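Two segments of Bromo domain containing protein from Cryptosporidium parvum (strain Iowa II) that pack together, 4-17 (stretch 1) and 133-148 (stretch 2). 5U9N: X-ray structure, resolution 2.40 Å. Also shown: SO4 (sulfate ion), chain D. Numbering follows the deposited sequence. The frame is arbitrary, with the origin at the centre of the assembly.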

# COMPACT_ATOMS: atom_id res chain seq x y z
N GLU A 4 3.02 -19.71 -12.16
CA GLU A 4 3.70 -19.12 -11.01
C GLU A 4 4.84 -20.03 -10.51
O GLU A 4 5.95 -19.55 -10.28
CB GLU A 4 2.70 -18.85 -9.87
N ALA A 5 4.54 -21.36 -10.31
CA ALA A 5 5.50 -22.36 -9.79
C ALA A 5 6.08 -21.91 -8.41
O ALA A 5 7.25 -22.17 -8.11
CB ALA A 5 6.64 -22.59 -10.79
N ASP A 6 5.23 -21.25 -7.58
CA ASP A 6 5.61 -20.72 -6.26
C ASP A 6 4.89 -21.50 -5.14
O ASP A 6 5.55 -21.99 -4.22
CB ASP A 6 5.26 -19.22 -6.17
CG ASP A 6 6.02 -18.44 -5.11
OD1 ASP A 6 6.50 -19.08 -4.14
OD2 ASP A 6 6.12 -17.20 -5.23
N TYR A 7 3.53 -21.54 -5.20
CA TYR A 7 2.65 -22.22 -4.21
C TYR A 7 2.35 -21.31 -2.98
O TYR A 7 1.27 -21.44 -2.40
CB TYR A 7 3.25 -23.57 -3.74
N ASP A 8 3.27 -20.41 -2.60
CA ASP A 8 3.06 -19.54 -1.44
C ASP A 8 2.29 -18.28 -1.83
O ASP A 8 2.72 -17.54 -2.72
CB ASP A 8 4.41 -19.17 -0.81
CG ASP A 8 4.31 -18.47 0.54
OD1 ASP A 8 3.27 -18.62 1.22
OD2 ASP A 8 5.30 -17.81 0.94
N TRP A 9 1.13 -18.03 -1.18
CA TRP A 9 0.30 -16.86 -1.47
C TRP A 9 0.95 -15.57 -0.95
O TRP A 9 0.68 -14.51 -1.49
CB TRP A 9 -1.11 -17.03 -0.87
CG TRP A 9 -1.17 -17.05 0.63
CD1 TRP A 9 -1.21 -18.15 1.43
CD2 TRP A 9 -1.32 -15.92 1.50
NE1 TRP A 9 -1.32 -17.77 2.75
CE2 TRP A 9 -1.40 -16.41 2.82
CE3 TRP A 9 -1.34 -14.53 1.30
CZ2 TRP A 9 -1.52 -15.56 3.92
CZ3 TRP A 9 -1.44 -13.69 2.40
CH2 TRP A 9 -1.56 -14.21 3.69
N ARG A 10 1.76 -15.65 0.11
CA ARG A 10 2.46 -14.49 0.66
C ARG A 10 3.54 -13.98 -0.30
O ARG A 10 3.74 -12.78 -0.40
CB ARG A 10 3.10 -14.84 2.01
CG ARG A 10 2.10 -15.03 3.12
CD ARG A 10 2.71 -15.73 4.31
NE ARG A 10 1.70 -16.09 5.31
CZ ARG A 10 1.25 -15.27 6.26
NH1 ARG A 10 1.73 -14.03 6.37
NH2 ARG A 10 0.34 -15.69 7.12
N ASN A 11 4.25 -14.89 -0.99
CA ASN A 11 5.24 -14.50 -2.00
C ASN A 11 4.54 -13.88 -3.21
O ASN A 11 5.07 -12.95 -3.82
CB ASN A 11 6.11 -15.69 -2.43
CG ASN A 11 7.13 -16.11 -1.37
OD1 ASN A 11 7.70 -15.28 -0.65
ND2 ASN A 11 7.48 -17.40 -1.34
N GLU A 12 3.32 -14.36 -3.53
CA GLU A 12 2.49 -13.79 -4.60
C GLU A 12 2.07 -12.35 -4.22
O GLU A 12 2.04 -11.47 -5.09
CB GLU A 12 1.26 -14.70 -4.86
CG GLU A 12 0.30 -14.21 -5.95
CD GLU A 12 0.88 -14.05 -7.34
OE1 GLU A 12 1.94 -14.65 -7.62
OE2 GLU A 12 0.28 -13.31 -8.15
N CYS A 13 1.85 -12.10 -2.91
CA CYS A 13 1.57 -10.75 -2.40
C CYS A 13 2.82 -9.88 -2.49
O CYS A 13 2.73 -8.71 -2.86
CB CYS A 13 1.06 -10.81 -0.96
SG CYS A 13 -0.61 -11.46 -0.78
N LEU A 14 3.97 -10.43 -2.12
CA LEU A 14 5.23 -9.69 -2.17
C LEU A 14 5.61 -9.36 -3.63
O LEU A 14 6.09 -8.25 -3.90
CB LEU A 14 6.33 -10.49 -1.50
CG LEU A 14 7.70 -9.84 -1.50
CD1 LEU A 14 7.68 -8.56 -0.67
CD2 LEU A 14 8.75 -10.82 -1.02
N ARG A 15 5.40 -10.31 -4.55
CA ARG A 15 5.64 -10.08 -5.99
C ARG A 15 4.86 -8.84 -6.45
O ARG A 15 5.43 -7.96 -7.08
CB ARG A 15 5.19 -11.31 -6.81
CG ARG A 15 5.52 -11.22 -8.29
CD ARG A 15 4.92 -12.39 -9.08
NE ARG A 15 3.45 -12.33 -9.15
CZ ARG A 15 2.75 -11.55 -9.99
NH1 ARG A 15 3.37 -10.74 -10.83
NH2 ARG A 15 1.42 -11.58 -9.97
N ILE A 16 3.56 -8.78 -6.12
CA ILE A 16 2.70 -7.67 -6.54
C ILE A 16 3.13 -6.36 -5.85
O ILE A 16 3.18 -5.32 -6.50
CB ILE A 16 1.21 -8.00 -6.26
CG1 ILE A 16 0.73 -9.07 -7.27
CG2 ILE A 16 0.33 -6.72 -6.34
CD1 ILE A 16 -0.60 -9.67 -6.95
N LEU A 17 3.46 -6.42 -4.56
CA LEU A 17 3.97 -5.26 -3.82
C LEU A 17 5.23 -4.70 -4.50
O LEU A 17 5.35 -3.49 -4.68
CB LEU A 17 4.31 -5.68 -2.38
CG LEU A 17 4.53 -4.54 -1.38
CD1 LEU A 17 3.22 -3.92 -0.95
CD2 LEU A 17 5.28 -5.05 -0.16
S SO4 D . -0.43 -19.52 6.11
O1 SO4 D . -0.78 -18.13 6.38
O2 SO4 D . -1.59 -20.21 5.53
O3 SO4 D . -0.04 -20.17 7.37
O4 SO4 D . 0.70 -19.58 5.18
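Stretch 2, residues 133-148: KFNNLWNKSNVFLLYS

Stretch 2 lies along stretch 1 as the end of one helix and a second helix, 143–148, joined by a turn, both running roughly against the single helix of stretch 1. Helix 133–139 makes an angle of 148° with helix 9–17, with the axes 10.7 Å apart at closest approach. After the turn through Ser-141 and Asn-142, the chain re-enters a helix at Val-143, and helix 143–148 runs at 161° to helix 9–17, its axis approaching to 9.0 Å. The register follows from this opposed direction: Ile-16 lies beside Leu-137 (CA to CA 6.8 Å), whereas Trp-9, at the start of its helix, lies beside Val-143 (CA to CA 5.0 Å). Together the two stretches bury 675 Å².

Apolar packing accounts for much of the contact. The CA-to-CB bond of Ile-16 (chi1 m, chi2 t) points toward stretch 2. Its CG2 meets CE1 of Phe-134 at 3.6 Å, at the edge of that ring, and CD1 of Leu-137 at 4.0 Å, while its CD1 reaches CE3 of Trp-138 at 3.6 Å, again at a ring edge. One turn earlier, Cys-13 SG lies 4.0 Å from Trp-138 CH2 and 3.7 Å from Val-143 CG2, so it touches residues from both helices of stretch 2. The close approach at Trp-9 brings its CB to 3.5 Å from the carbonyl O of Val-143 and 3.9 Å from CB of Leu-146. Leu-146 also reaches the loop before helix 9–17, its CD2 standing 3.7 Å from the O of Tyr-7.

The aromatic contact is edge-to-face. Tyr-147 directs its ring edge at the face of the Trp-9 indole, with the planes at 82° and its centroid 5.1 Å from that of the five-membered ring; Tyr-147 CD1 is 3.6 Å from Trp-9 NE1.

The polar link centres on Glu-12. Ser-141 OG donates a hydrogen bond to Glu-12 OE2 (2.8 Å) and accepts one from the backbone N of Val-143 (3.1 Å), so the same hydroxyl ties the turn to stretch 1 and to the start of the next helix. Glu-12 is in turn held by a salt bridge within its own helix, Arg-15 NH2 to Glu-12 OE2 at 2.8 Å, with Arg-15 NE bonding to Glu-12 OE1 at 3.2 Å. A water extends this network, accepting from Arg-15 NH2 (3.0 Å from the water O) and donating to the backbone O of Leu-137 (2.6 Å from the water O).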

# COMPACT_ATOMS: atom_id res chain seq x y z
N LYS A 133 -3.23 0.28 -10.92
CA LYS A 133 -2.24 -0.76 -11.22
C LYS A 133 -2.43 -1.95 -10.27
O LYS A 133 -2.34 -3.08 -10.70
CB LYS A 133 -0.82 -0.20 -11.09
CG LYS A 133 0.31 -1.23 -11.42
CD LYS A 133 0.35 -1.61 -12.90
CE LYS A 133 1.52 -2.52 -13.20
NZ LYS A 133 1.63 -2.85 -14.65
N PHE A 134 -2.68 -1.70 -8.97
CA PHE A 134 -2.89 -2.78 -8.01
C PHE A 134 -4.10 -3.63 -8.40
O PHE A 134 -4.02 -4.86 -8.36
CB PHE A 134 -3.07 -2.25 -6.58
CG PHE A 134 -3.27 -3.37 -5.57
CD1 PHE A 134 -2.34 -4.40 -5.45
CD2 PHE A 134 -4.46 -3.48 -4.85
CE1 PHE A 134 -2.58 -5.48 -4.61
CE2 PHE A 134 -4.67 -4.55 -3.98
CZ PHE A 134 -3.72 -5.54 -3.86
N ASN A 135 -5.23 -2.99 -8.75
CA ASN A 135 -6.44 -3.72 -9.12
C ASN A 135 -6.22 -4.60 -10.31
O ASN A 135 -6.75 -5.70 -10.34
CB ASN A 135 -7.59 -2.76 -9.43
CG ASN A 135 -8.22 -2.17 -8.19
OD1 ASN A 135 -8.41 -2.85 -7.18
ND2 ASN A 135 -8.67 -0.93 -8.27
N ASN A 136 -5.46 -4.13 -11.29
CA ASN A 136 -5.20 -4.91 -12.48
C ASN A 136 -4.30 -6.13 -12.18
O ASN A 136 -4.52 -7.19 -12.75
CB ASN A 136 -4.57 -4.03 -13.57
CG ASN A 136 -5.62 -3.31 -14.39
OD1 ASN A 136 -6.14 -3.85 -15.38
ND2 ASN A 136 -6.05 -2.14 -13.92
N LEU A 137 -3.29 -5.97 -11.30
CA LEU A 137 -2.43 -7.08 -10.91
C LEU A 137 -3.20 -8.07 -10.05
O LEU A 137 -3.12 -9.28 -10.26
CB LEU A 137 -1.21 -6.56 -10.11
CG LEU A 137 -0.24 -5.65 -10.87
CD1 LEU A 137 0.88 -5.21 -9.98
CD2 LEU A 137 0.30 -6.34 -12.10
N TRP A 138 -3.93 -7.55 -9.07
CA TRP A 138 -4.71 -8.36 -8.13
C TRP A 138 -5.79 -9.19 -8.84
O TRP A 138 -5.95 -10.37 -8.55
CB TRP A 138 -5.35 -7.45 -7.08
CG TRP A 138 -5.76 -8.13 -5.82
CD1 TRP A 138 -7.00 -8.16 -5.27
CD2 TRP A 138 -4.88 -8.74 -4.87
NE1 TRP A 138 -6.95 -8.77 -4.05
CE2 TRP A 138 -5.66 -9.11 -3.76
CE3 TRP A 138 -3.52 -9.05 -4.87
CZ2 TRP A 138 -5.14 -9.83 -2.70
CZ3 TRP A 138 -2.99 -9.69 -3.77
CH2 TRP A 138 -3.80 -10.09 -2.70
N ASN A 139 -6.53 -8.57 -9.76
CA ASN A 139 -7.63 -9.24 -10.47
C ASN A 139 -7.16 -10.40 -11.37
O ASN A 139 -7.96 -11.27 -11.66
CB ASN A 139 -8.40 -8.25 -11.33
CG ASN A 139 -9.22 -7.26 -10.54
OD1 ASN A 139 -9.40 -7.39 -9.32
ND2 ASN A 139 -9.71 -6.23 -11.21
N LYS A 140 -5.89 -10.38 -11.86
CA LYS A 140 -5.38 -11.43 -12.74
C LYS A 140 -4.44 -12.41 -11.96
O LYS A 140 -3.90 -13.34 -12.58
CB LYS A 140 -4.66 -10.80 -14.00
CG LYS A 140 -3.20 -10.44 -13.82
CD LYS A 140 -2.70 -9.48 -14.92
CE LYS A 140 -1.28 -8.97 -14.69
NZ LYS A 140 -0.26 -9.69 -15.51
N SER A 141 -4.39 -12.29 -10.60
CA SER A 141 -3.53 -13.10 -9.72
C SER A 141 -4.24 -14.38 -9.16
O SER A 141 -5.43 -14.33 -8.85
CB SER A 141 -3.06 -12.25 -8.53
OG SER A 141 -2.45 -13.00 -7.50
N ASN A 142 -3.45 -15.46 -8.90
CA ASN A 142 -3.94 -16.73 -8.30
C ASN A 142 -3.78 -16.74 -6.76
O ASN A 142 -3.88 -17.80 -6.14
CB ASN A 142 -3.18 -17.95 -8.90
CG ASN A 142 -1.70 -17.99 -8.59
OD1 ASN A 142 -1.07 -17.00 -8.23
ND2 ASN A 142 -1.11 -19.15 -8.75
N VAL A 143 -3.49 -15.58 -6.15
CA VAL A 143 -3.23 -15.42 -4.71
C VAL A 143 -4.34 -16.09 -3.83
O VAL A 143 -4.00 -16.73 -2.83
CB VAL A 143 -3.07 -13.90 -4.39
CG1 VAL A 143 -4.39 -13.14 -4.57
CG2 VAL A 143 -2.50 -13.70 -3.00
N PHE A 144 -5.64 -15.95 -4.21
CA PHE A 144 -6.76 -16.58 -3.50
C PHE A 144 -6.81 -18.07 -3.78
O PHE A 144 -7.13 -18.84 -2.89
CB PHE A 144 -8.10 -15.95 -3.88
CG PHE A 144 -8.24 -14.53 -3.42
CD1 PHE A 144 -8.45 -14.24 -2.08
CD2 PHE A 144 -8.11 -13.47 -4.30
CE1 PHE A 144 -8.55 -12.93 -1.65
CE2 PHE A 144 -8.16 -12.16 -3.85
CZ PHE A 144 -8.36 -11.90 -2.52
N LEU A 145 -6.52 -18.49 -5.01
CA LEU A 145 -6.49 -19.93 -5.34
C LEU A 145 -5.32 -20.62 -4.62
O LEU A 145 -5.43 -21.81 -4.30
CB LEU A 145 -6.39 -20.15 -6.84
CG LEU A 145 -7.44 -19.45 -7.68
CD1 LEU A 145 -7.17 -19.65 -9.14
CD2 LEU A 145 -8.83 -19.93 -7.31
N LEU A 146 -4.22 -19.89 -4.35
CA LEU A 146 -3.10 -20.41 -3.57
C LEU A 146 -3.49 -20.50 -2.09
O LEU A 146 -3.30 -21.53 -1.48
CB LEU A 146 -1.85 -19.53 -3.75
CG LEU A 146 -1.21 -19.57 -5.15
CD1 LEU A 146 -0.07 -18.55 -5.27
CD2 LEU A 146 -0.72 -20.93 -5.48
N TYR A 147 -4.12 -19.45 -1.55
CA TYR A 147 -4.60 -19.44 -0.17
C TYR A 147 -5.70 -20.50 0.08
O TYR A 147 -5.65 -21.20 1.09
CB TYR A 147 -5.16 -18.05 0.19
CG TYR A 147 -5.72 -17.98 1.59
CD1 TYR A 147 -4.88 -18.05 2.70
CD2 TYR A 147 -7.08 -17.87 1.81
CE1 TYR A 147 -5.39 -18.00 3.99
CE2 TYR A 147 -7.60 -17.78 3.10
CZ TYR A 147 -6.76 -17.86 4.19
OH TYR A 147 -7.26 -17.81 5.47
N SER A 148 -6.72 -20.56 -0.80
CA SER A 148 -7.84 -21.50 -0.64
C SER A 148 -7.33 -22.97 -0.61
O SER A 148 -7.81 -23.77 0.19
CB SER A 148 -8.87 -21.33 -1.75
O HOH W 1 -0.88 -10.23 -11.29